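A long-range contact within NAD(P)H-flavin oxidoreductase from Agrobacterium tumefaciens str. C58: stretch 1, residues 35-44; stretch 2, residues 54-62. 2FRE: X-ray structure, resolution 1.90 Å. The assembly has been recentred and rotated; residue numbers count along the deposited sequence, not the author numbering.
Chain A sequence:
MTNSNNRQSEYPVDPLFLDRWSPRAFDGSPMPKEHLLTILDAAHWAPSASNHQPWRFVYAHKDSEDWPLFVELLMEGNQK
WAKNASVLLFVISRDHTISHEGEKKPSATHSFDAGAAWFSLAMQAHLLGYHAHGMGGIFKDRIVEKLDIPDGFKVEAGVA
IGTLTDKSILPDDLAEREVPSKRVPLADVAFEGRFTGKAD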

# COMPACT_ATOMS: atom_id res chain seq x y z
N HIS A 35 20.56 -1.17 -6.08
CA HIS A 35 19.42 -0.26 -6.12
C HIS A 35 18.12 -1.05 -6.10
O HIS A 35 17.23 -0.72 -5.33
N LEU A 36 18.03 -2.13 -6.89
CA LEU A 36 16.79 -2.94 -6.88
C LEU A 36 16.58 -3.62 -5.54
O LEU A 36 15.46 -3.70 -5.04
N LEU A 37 17.66 -4.11 -4.96
CA LEU A 37 17.60 -4.77 -3.66
C LEU A 37 17.16 -3.79 -2.55
O LEU A 37 16.34 -4.14 -1.68
N THR A 38 17.64 -2.55 -2.62
CA THR A 38 17.20 -1.50 -1.69
C THR A 38 15.69 -1.27 -1.82
O THR A 38 14.96 -1.21 -0.81
N ILE A 39 15.23 -1.17 -3.07
CA ILE A 39 13.80 -0.98 -3.38
C ILE A 39 12.95 -2.10 -2.80
O ILE A 39 11.95 -1.83 -2.16
N LEU A 40 13.36 -3.35 -3.01
CA LEU A 40 12.62 -4.48 -2.49
C LEU A 40 12.77 -4.62 -0.97
O LEU A 40 11.87 -5.08 -0.30
N ASP A 41 13.91 -4.17 -0.43
CA ASP A 41 14.13 -4.15 1.02
C ASP A 41 13.11 -3.21 1.68
O ASP A 41 12.45 -3.57 2.64
N ALA A 42 12.95 -2.01 1.13
CA ALA A 42 11.94 -1.08 1.64
C ALA A 42 10.52 -1.67 1.58
O ALA A 42 9.74 -1.57 2.54
N ALA A 43 10.19 -2.28 0.44
CA ALA A 43 8.92 -2.95 0.24
C ALA A 43 8.63 -4.01 1.33
O ALA A 43 7.52 -4.06 1.87
N HIS A 44 9.63 -4.80 1.68
CA HIS A 44 9.50 -5.89 2.64
C HIS A 44 9.44 -5.42 4.10
O HIS A 44 9.16 -6.22 5.00
N PRO A 54 3.06 -11.39 3.71
CA PRO A 54 2.57 -12.31 2.67
C PRO A 54 3.07 -12.01 1.24
O PRO A 54 2.90 -12.84 0.36
N TRP A 55 3.66 -10.85 1.03
CA TRP A 55 4.22 -10.48 -0.27
C TRP A 55 5.41 -11.33 -0.72
O TRP A 55 6.24 -11.76 0.09
N ARG A 56 5.49 -11.55 -2.02
CA ARG A 56 6.67 -12.08 -2.68
C ARG A 56 6.91 -11.26 -3.94
O ARG A 56 5.98 -10.68 -4.52
N PHE A 57 8.18 -11.21 -4.37
CA PHE A 57 8.59 -10.48 -5.58
C PHE A 57 9.45 -11.37 -6.48
O PHE A 57 10.48 -11.92 -6.05
N VAL A 58 9.05 -11.52 -7.74
CA VAL A 58 9.86 -12.23 -8.72
C VAL A 58 10.29 -11.19 -9.77
O VAL A 58 9.45 -10.55 -10.40
N TYR A 59 11.59 -11.01 -9.90
CA TYR A 59 12.13 -9.90 -10.67
C TYR A 59 13.19 -10.31 -11.70
O TYR A 59 13.83 -11.36 -11.60
N ALA A 60 13.36 -9.43 -12.69
CA ALA A 60 14.37 -9.57 -13.73
C ALA A 60 14.90 -8.18 -14.13
O ALA A 60 14.13 -7.23 -14.28
N HIS A 61 16.22 -8.07 -14.26
CA HIS A 61 16.85 -6.88 -14.83
C HIS A 61 16.83 -6.93 -16.35
O HIS A 61 16.79 -8.01 -16.96
N LYS A 62 16.91 -5.76 -16.96
CA LYS A 62 17.00 -5.63 -18.41
C LYS A 62 18.08 -6.52 -19.06
O LYS A 62 17.86 -7.01 -20.18

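Which side chains fill the space between helix and strand? The two elements run nearly antiparallel, at 165°, with their axes 10.0 Å apart at the closest, a gap that side chains must fill. From the helix, Leu36, Leu40 and Ala43 point toward the strand, spaced by four and three residues so that they fall on one side of the helix. From the strand, the alternate residues Trp55, Phe57 and Tyr59 point toward the helix, while Val58 and Ala60 point away. Leu40 lies opposite Phe57 in the backbone register, their CA atoms 7.9 Å apart.

How do the leucine rotamers suit the aromatic rings? Leu40 is m at chi1 and t at chi2, which brings its two methyls to neighbouring rings: CD2 lies over one face of Phe57, 4.2 Å from the ring centroid in a CH-pi contact, and CD1 comes within 3.6 Å of CD2 of Tyr59. Phe57, with chi1 m, also brings its CZ to 3.8 Å from CB of Ala43. Leu36 takes the other common leucine pairing, t at chi1 and p at chi2, and its CD2 reaches both CD1 of Tyr59, at 3.4 Å, and NE2 of His61, at 3.6 Å.

How do Tyr59, Leu37 and His61 complete the packing? Tyr59 has chi1 p, and its ring runs across the helix direction, so that OH lies 4.0 Å from CD2 of Leu37, an apolar methyl that gives the hydroxyl no polar partner. Leu37 itself leaves the helix sideways, but its m, t conformation brings its end nearer the strand. His61 behaves similarly: its CA-to-CB bond points sideways, and chi1 near -75° (m) carries the imidazole to Leu36.

How are the polar groups near Trp55 accommodated? No direct hydrogen bond joins the two stretches, but water 1 bridges them: it accepts from NE1 of Trp55 at 2.9 Å and donates to O of His44 at 2.8 Å. The p rotamer of Trp55 sets its indole beside the helix backbone, with NE1 3.6 Å from CA of His44. The His44 side chain starts sideways and its end leads away from the strand, with chi1 at 108°, between the usual wells. On the strand, Arg56 does not reach the helix; its NH1 donates to O of Trp55 at 2.9 Å, with a nearly straight angle of 169°.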

# COMPACT_ATOMS: atom_id res chain seq x y z
CB HIS A 35 19.48 0.68 -7.34
CG HIS A 35 20.45 1.81 -7.18
ND1 HIS A 35 20.58 2.82 -8.12
CD2 HIS A 35 21.32 2.11 -6.19
CE1 HIS A 35 21.50 3.68 -7.71
NE2 HIS A 35 21.97 3.27 -6.55
CB LEU A 36 16.74 -3.99 -8.00
CG LEU A 36 15.42 -4.79 -8.05
CD1 LEU A 36 14.23 -3.91 -8.24
CD2 LEU A 36 15.46 -5.83 -9.17
CB LEU A 37 18.93 -5.48 -3.37
CG LEU A 37 19.18 -6.74 -4.23
CD1 LEU A 37 20.58 -7.28 -4.04
CD2 LEU A 37 18.17 -7.85 -3.95
CB THR A 38 17.99 -0.19 -1.92
OG1 THR A 38 19.39 -0.47 -1.81
CG2 THR A 38 17.65 0.85 -0.87
CB ILE A 39 13.58 -0.85 -4.90
CG1 ILE A 39 14.16 0.49 -5.37
CG2 ILE A 39 12.08 -0.95 -5.25
CD1 ILE A 39 14.22 0.65 -6.86
CB LEU A 40 13.00 -5.77 -3.23
CG LEU A 40 12.65 -5.80 -4.73
CD1 LEU A 40 13.06 -7.15 -5.38
CD2 LEU A 40 11.21 -5.50 -5.00
CB ASP A 41 15.58 -3.72 1.34
CG ASP A 41 16.00 -4.07 2.75
OD1 ASP A 41 15.24 -4.74 3.48
OD2 ASP A 41 17.12 -3.69 3.11
CB ALA A 42 12.02 0.27 0.88
CB ALA A 43 8.86 -3.58 -1.18
CB HIS A 44 10.60 -6.96 2.40
CG HIS A 44 11.69 -7.01 3.43
ND1 HIS A 44 12.00 -8.16 4.13
CD2 HIS A 44 12.57 -6.07 3.85
CE1 HIS A 44 13.02 -7.93 4.94
NE2 HIS A 44 13.37 -6.66 4.80
CB PRO A 54 1.05 -12.15 2.76
CG PRO A 54 0.88 -10.69 3.19
CD PRO A 54 2.02 -10.45 4.15
CB TRP A 55 4.67 -9.02 -0.27
CG TRP A 55 5.39 -8.63 1.00
CD1 TRP A 55 6.67 -8.95 1.36
CD2 TRP A 55 4.84 -7.89 2.09
NE1 TRP A 55 6.94 -8.46 2.62
CE2 TRP A 55 5.83 -7.79 3.08
CE3 TRP A 55 3.58 -7.32 2.33
CZ2 TRP A 55 5.62 -7.10 4.27
CZ3 TRP A 55 3.38 -6.65 3.50
CH2 TRP A 55 4.39 -6.56 4.47
CB ARG A 56 6.48 -13.55 -3.06
CG ARG A 56 6.08 -14.46 -1.92
CD ARG A 56 7.21 -14.68 -0.92
NE ARG A 56 6.83 -15.72 0.04
CZ ARG A 56 6.15 -15.50 1.17
NH1 ARG A 56 5.76 -14.28 1.53
NH2 ARG A 56 5.86 -16.51 1.97
CB PHE A 57 9.39 -9.24 -5.21
CG PHE A 57 8.76 -8.45 -4.12
CD1 PHE A 57 7.68 -7.63 -4.38
CD2 PHE A 57 9.22 -8.55 -2.81
CE1 PHE A 57 7.07 -6.91 -3.37
CE2 PHE A 57 8.59 -7.84 -1.78
CZ PHE A 57 7.52 -7.02 -2.07
CB VAL A 58 9.08 -13.41 -9.33
CG1 VAL A 58 9.94 -14.20 -10.29
CG2 VAL A 58 8.59 -14.32 -8.19
CB TYR A 59 12.70 -8.85 -9.71
CG TYR A 59 13.92 -9.30 -8.93
CD1 TYR A 59 15.21 -9.19 -9.47
CD2 TYR A 59 13.79 -9.85 -7.66
CE1 TYR A 59 16.33 -9.60 -8.75
CE2 TYR A 59 14.89 -10.25 -6.94
CZ TYR A 59 16.16 -10.13 -7.50
OH TYR A 59 17.24 -10.53 -6.76
CB ALA A 60 13.79 -10.27 -14.93
CB HIS A 61 18.31 -6.77 -14.38
CG HIS A 61 18.47 -6.32 -12.96
ND1 HIS A 61 18.64 -5.00 -12.61
CD2 HIS A 61 18.52 -7.03 -11.81
CE1 HIS A 61 18.76 -4.91 -11.30
NE2 HIS A 61 18.71 -6.13 -10.79
CB LYS A 62 17.26 -4.17 -18.79
CG LYS A 62 16.50 -3.75 -20.01
CD LYS A 62 17.39 -3.07 -20.99
CE LYS A 62 16.57 -2.54 -22.15
NZ LYS A 62 15.20 -2.21 -21.66
O HOH W 1 8.97 -8.98 4.61